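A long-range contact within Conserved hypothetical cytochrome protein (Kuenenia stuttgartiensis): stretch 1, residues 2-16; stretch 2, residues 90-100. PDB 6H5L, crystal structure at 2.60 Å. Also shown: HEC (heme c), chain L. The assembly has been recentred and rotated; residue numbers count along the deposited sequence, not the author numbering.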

# COMPACT_ATOMS: atom_id res chain seq x y z
N GLU B 2 -47.25 -8.18 -39.08
CA GLU B 2 -47.20 -7.77 -40.48
C GLU B 2 -47.05 -6.26 -40.58
O GLU B 2 -47.83 -5.50 -39.99
N ILE B 3 -46.05 -5.82 -41.34
CA ILE B 3 -45.77 -4.41 -41.55
C ILE B 3 -46.47 -3.98 -42.84
O ILE B 3 -46.21 -4.58 -43.90
N PRO B 4 -47.36 -2.99 -42.80
CA PRO B 4 -48.10 -2.62 -44.01
C PRO B 4 -47.22 -1.87 -45.01
O PRO B 4 -46.22 -1.24 -44.64
N LYS B 5 -47.61 -1.97 -46.28
CA LYS B 5 -47.04 -1.11 -47.31
C LYS B 5 -47.77 0.22 -47.41
O LYS B 5 -47.16 1.24 -47.75
N GLU B 6 -49.07 0.21 -47.11
CA GLU B 6 -49.89 1.41 -47.19
C GLU B 6 -49.63 2.34 -46.01
O GLU B 6 -49.28 1.90 -44.91
N VAL B 7 -49.80 3.63 -46.25
CA VAL B 7 -49.67 4.65 -45.22
C VAL B 7 -51.05 4.90 -44.62
O VAL B 7 -52.03 5.06 -45.34
N THR B 8 -51.11 4.94 -43.29
CA THR B 8 -52.36 5.08 -42.57
C THR B 8 -52.38 6.39 -41.79
O THR B 8 -51.35 7.01 -41.56
N GLU B 9 -53.59 6.78 -41.37
CA GLU B 9 -53.73 7.96 -40.52
C GLU B 9 -53.12 7.72 -39.15
O GLU B 9 -52.52 8.63 -38.57
N GLU B 10 -53.26 6.51 -38.62
CA GLU B 10 -52.60 6.17 -37.36
C GLU B 10 -51.08 6.30 -37.49
O GLU B 10 -50.42 6.83 -36.58
N GLY B 11 -50.52 5.84 -38.60
CA GLY B 11 -49.09 5.97 -38.82
C GLY B 11 -48.64 7.42 -38.86
O GLY B 11 -47.57 7.76 -38.33
N LYS B 12 -49.43 8.29 -39.49
CA LYS B 12 -49.12 9.72 -39.49
C LYS B 12 -49.10 10.26 -38.07
O LYS B 12 -48.18 11.00 -37.69
N ASN B 13 -50.11 9.91 -37.27
CA ASN B 13 -50.23 10.48 -35.93
C ASN B 13 -49.10 10.00 -35.01
O ASN B 13 -48.55 10.78 -34.24
N VAL B 14 -48.76 8.71 -35.08
CA VAL B 14 -47.69 8.18 -34.24
C VAL B 14 -46.37 8.87 -34.55
O VAL B 14 -45.64 9.29 -33.65
N TYR B 15 -46.06 9.01 -35.84
CA TYR B 15 -44.86 9.76 -36.23
C TYR B 15 -44.93 11.20 -35.74
O TYR B 15 -43.94 11.74 -35.23
N LYS B 16 -46.09 11.83 -35.90
CA LYS B 16 -46.27 13.22 -35.48
C LYS B 16 -46.00 13.39 -33.99
O LYS B 16 -45.31 14.32 -33.57
N ALA B 90 -45.17 -0.56 -36.37
CA ALA B 90 -45.23 -1.04 -37.74
C ALA B 90 -45.90 -0.03 -38.67
O ALA B 90 -45.58 0.01 -39.86
N SER B 91 -46.81 0.79 -38.15
CA SER B 91 -47.53 1.74 -38.99
C SER B 91 -46.69 2.94 -39.39
O SER B 91 -47.05 3.64 -40.35
N VAL B 92 -45.58 3.21 -38.69
CA VAL B 92 -44.71 4.32 -39.05
C VAL B 92 -43.61 3.93 -40.02
O VAL B 92 -42.93 4.82 -40.56
N VAL B 93 -43.41 2.63 -40.26
CA VAL B 93 -42.43 2.20 -41.26
C VAL B 93 -42.70 2.81 -42.63
O VAL B 93 -41.78 3.38 -43.22
N PRO B 94 -43.92 2.72 -43.19
CA PRO B 94 -44.15 3.35 -44.50
C PRO B 94 -44.02 4.87 -44.46
O PRO B 94 -43.64 5.47 -45.47
N VAL B 95 -44.34 5.49 -43.33
CA VAL B 95 -44.17 6.94 -43.20
C VAL B 95 -42.71 7.31 -43.39
O VAL B 95 -42.38 8.26 -44.11
N LEU B 96 -41.81 6.57 -42.75
CA LEU B 96 -40.38 6.79 -42.94
C LEU B 96 -39.97 6.49 -44.38
O LEU B 96 -39.09 7.16 -44.94
N LYS B 97 -40.60 5.49 -45.00
CA LYS B 97 -40.27 5.15 -46.38
C LYS B 97 -40.74 6.22 -47.35
O LYS B 97 -40.09 6.44 -48.39
N SER B 98 -41.84 6.90 -47.04
CA SER B 98 -42.38 7.92 -47.94
C SER B 98 -41.53 9.18 -47.98
O SER B 98 -41.78 10.04 -48.83
N PHE B 99 -40.53 9.31 -47.10
CA PHE B 99 -39.70 10.50 -47.08
C PHE B 99 -38.63 10.49 -48.17
O PHE B 99 -38.08 11.56 -48.48
N SER B 100 -38.34 9.34 -48.77
CA SER B 100 -37.29 9.21 -49.76
C SER B 100 -37.86 8.61 -51.04
O SER B 100 -38.53 7.57 -51.00

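Two segments can pack closely without a hydrogen bond between them when a small residue sits where the backbones meet; here a loop and the helix after it do so, burying 761 Å² between stretches whose touching residues are at least 77 apart in sequence. Ile3 (chi1 m, chi2 t) opens the contact, setting CG2 3.7 Å from Val93 CB. The Pro4 ring follows, its CD 3.5 Å from Ala90 O, while Pro4 O lies only 3.1 Å from Pro94 CG. Lys5 and Glu6 direct their CA-to-CB bonds away, but Val7 (t) returns to the interface, CG2 lying 3.7 Å from Pro94 CB. Thr8 (p) caps the helix, its OG1 accepting from Gly11 N at 2.8 Å. Gly11 is the point of closest backbone approach: its CA makes a CA-H...O contact with Ser91 O at 3.5 Å, and a CB there would fall 2.3 Å from that oxygen. Ser91 (p), Val92 (m) and Val95 (t) point toward stretch 1; Ser91 OG, 3.5 Å from Gly11 CA, is hydrogen-bonded just outside the stretches. Val14 and Tyr15 (both t) point back, Val14 CG1 3.6 Å from Val92 CG1. Tyr15 reaches furthest along stretch 2, with CG 4.0 Å from Val95 CG1, Leu96 CD1 at its ring edge and Phe99 CZ over one face. Its OH is hydrogen-bonded elsewhere in the structure. Leu96 CD2 meets heme c CMA at 3.7 Å.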

# COMPACT_ATOMS: atom_id res chain seq x y z
CB GLU B 2 -48.45 -8.23 -41.23
CG GLU B 2 -48.41 -9.69 -41.63
CD GLU B 2 -47.18 -10.02 -42.47
OE1 GLU B 2 -46.80 -9.18 -43.32
OE2 GLU B 2 -46.60 -11.10 -42.28
CB ILE B 3 -44.26 -4.14 -41.64
CG1 ILE B 3 -43.55 -4.71 -40.41
CG2 ILE B 3 -44.00 -2.64 -41.76
CD1 ILE B 3 -42.06 -4.61 -40.46
CB PRO B 4 -49.22 -1.72 -43.47
CG PRO B 4 -48.61 -1.09 -42.26
CD PRO B 4 -47.72 -2.15 -41.65
CB LYS B 5 -47.08 -1.81 -48.67
CG LYS B 5 -46.58 -3.25 -48.67
CD LYS B 5 -45.09 -3.31 -48.37
CE LYS B 5 -44.57 -4.73 -48.53
NZ LYS B 5 -43.10 -4.83 -48.29
CB GLU B 6 -51.37 1.04 -47.24
CG GLU B 6 -51.82 -0.02 -46.24
CD GLU B 6 -51.71 -1.44 -46.79
OE1 GLU B 6 -50.92 -2.24 -46.24
OE2 GLU B 6 -52.41 -1.74 -47.78
CB VAL B 7 -49.07 5.94 -45.79
CG1 VAL B 7 -49.12 7.06 -44.77
CG2 VAL B 7 -47.63 5.70 -46.24
CB THR B 8 -52.59 3.90 -41.61
OG1 THR B 8 -51.78 4.08 -40.44
CG2 THR B 8 -52.21 2.59 -42.28
CB GLU B 9 -55.21 8.34 -40.39
CG GLU B 9 -55.74 9.16 -41.55
CD GLU B 9 -55.14 10.56 -41.59
OE1 GLU B 9 -55.17 11.25 -40.55
OE2 GLU B 9 -54.64 10.96 -42.66
CB GLU B 10 -52.97 4.75 -36.93
CG GLU B 10 -52.38 4.34 -35.59
CD GLU B 10 -52.36 2.84 -35.39
OE1 GLU B 10 -52.65 2.11 -36.36
OE2 GLU B 10 -52.05 2.39 -34.26
CB LYS B 12 -50.15 10.48 -40.33
CG LYS B 12 -50.03 10.32 -41.83
CD LYS B 12 -50.93 11.35 -42.52
CE LYS B 12 -51.45 10.86 -43.87
NZ LYS B 12 -50.59 11.29 -45.01
CB ASN B 13 -51.59 10.13 -35.33
CG ASN B 13 -52.73 10.87 -36.00
OD1 ASN B 13 -52.54 11.51 -37.03
ND2 ASN B 13 -53.92 10.78 -35.41
CB VAL B 14 -47.58 6.65 -34.39
CG1 VAL B 14 -46.41 6.12 -33.58
CG2 VAL B 14 -48.87 5.98 -33.96
CB TYR B 15 -44.68 9.72 -37.75
CG TYR B 15 -43.42 10.40 -38.21
CD1 TYR B 15 -43.40 11.77 -38.47
CD2 TYR B 15 -42.24 9.69 -38.39
CE1 TYR B 15 -42.24 12.40 -38.88
CE2 TYR B 15 -41.08 10.31 -38.81
CZ TYR B 15 -41.09 11.67 -39.05
OH TYR B 15 -39.94 12.29 -39.46
CB LYS B 16 -47.68 13.67 -35.84
CG LYS B 16 -47.93 15.17 -35.82
CD LYS B 16 -49.26 15.48 -36.50
CE LYS B 16 -49.55 16.97 -36.52
NZ LYS B 16 -50.76 17.26 -37.35
CB ALA B 90 -45.96 -2.38 -37.80
CB SER B 91 -48.80 2.22 -38.28
OG SER B 91 -48.47 3.01 -37.14
CB VAL B 92 -44.06 4.96 -37.80
CG1 VAL B 92 -45.11 5.49 -36.86
CG2 VAL B 92 -43.15 3.96 -37.10
CB VAL B 93 -42.33 0.67 -41.29
CG1 VAL B 93 -41.38 0.22 -42.39
CG2 VAL B 93 -41.89 0.14 -39.94
CB PRO B 94 -45.57 2.92 -44.87
CG PRO B 94 -45.89 1.79 -43.96
CD PRO B 94 -45.14 2.06 -42.70
CB VAL B 95 -44.70 7.43 -41.84
CG1 VAL B 95 -44.61 8.94 -41.74
CG2 VAL B 95 -46.14 6.96 -41.63
CB LEU B 96 -39.58 5.92 -41.97
CG LEU B 96 -39.23 6.52 -40.60
CD1 LEU B 96 -40.47 6.88 -39.81
CD2 LEU B 96 -38.35 5.55 -39.81
CB LYS B 97 -40.88 3.79 -46.76
CG LYS B 97 -40.40 2.63 -45.91
CD LYS B 97 -41.03 1.32 -46.35
CE LYS B 97 -40.51 0.87 -47.70
NZ LYS B 97 -41.11 -0.41 -48.14
CB SER B 98 -43.81 8.28 -47.52
OG SER B 98 -43.82 9.05 -46.33
CB PHE B 99 -39.02 10.65 -45.72
CG PHE B 99 -39.99 10.90 -44.59
CD1 PHE B 99 -41.09 11.72 -44.76
CD2 PHE B 99 -39.79 10.31 -43.35
CE1 PHE B 99 -41.97 11.95 -43.72
CE2 PHE B 99 -40.67 10.53 -42.31
CZ PHE B 99 -41.76 11.36 -42.49
CB SER B 100 -36.14 8.35 -49.24
OG SER B 100 -35.13 8.19 -50.22
FE HEC L . -35.11 8.21 -34.23
CHA HEC L . -32.18 7.29 -35.75
CHB HEC L . -36.81 5.93 -36.18
CHC HEC L . -38.08 9.15 -32.77
CHD HEC L . -33.46 10.58 -32.35
NA HEC L . -34.59 6.86 -35.69
C1A HEC L . -33.32 6.64 -36.17
C2A HEC L . -33.37 5.62 -37.20
C3A HEC L . -34.66 5.24 -37.32
C4A HEC L . -35.45 6.02 -36.37
CMA HEC L . -35.31 4.19 -38.26
CAA HEC L . -32.06 5.18 -37.92
CBA HEC L . -32.05 3.89 -38.73
CGA HEC L . -30.70 3.73 -39.38
O1A HEC L . -29.98 4.75 -39.53
O2A HEC L . -30.35 2.58 -39.75
NB HEC L . -37.08 7.66 -34.45
C1B HEC L . -37.56 6.68 -35.29
C2B HEC L . -38.99 6.56 -35.07
C3B HEC L . -39.34 7.45 -34.13
C4B HEC L . -38.14 8.16 -33.72
CMB HEC L . -39.93 5.58 -35.81
CAB HEC L . -40.75 7.70 -33.55
CBB HEC L . -41.21 6.50 -32.69
NC HEC L . -35.67 9.61 -32.83
C1C HEC L . -36.95 9.83 -32.36
C2C HEC L . -36.88 10.78 -31.27
C3C HEC L . -35.63 11.27 -31.26
C4C HEC L . -34.82 10.48 -32.17
CMC HEC L . -38.11 11.42 -30.61
CAC HEC L . -35.08 12.37 -30.32
CBC HEC L . -35.08 11.88 -28.86
ND HEC L . -33.13 8.84 -34.08
C1D HEC L . -32.68 9.84 -33.22
C2D HEC L . -31.25 9.98 -33.38
C3D HEC L . -30.86 8.95 -34.45
C4D HEC L . -32.09 8.29 -34.82
CMD HEC L . -30.32 10.97 -32.64
CAD HEC L . -29.45 8.66 -35.02
CBD HEC L . -28.69 7.77 -34.05
CGD HEC L . -27.30 7.53 -34.58
O1D HEC L . -27.16 7.07 -35.74
O2D HEC L . -26.32 7.80 -33.83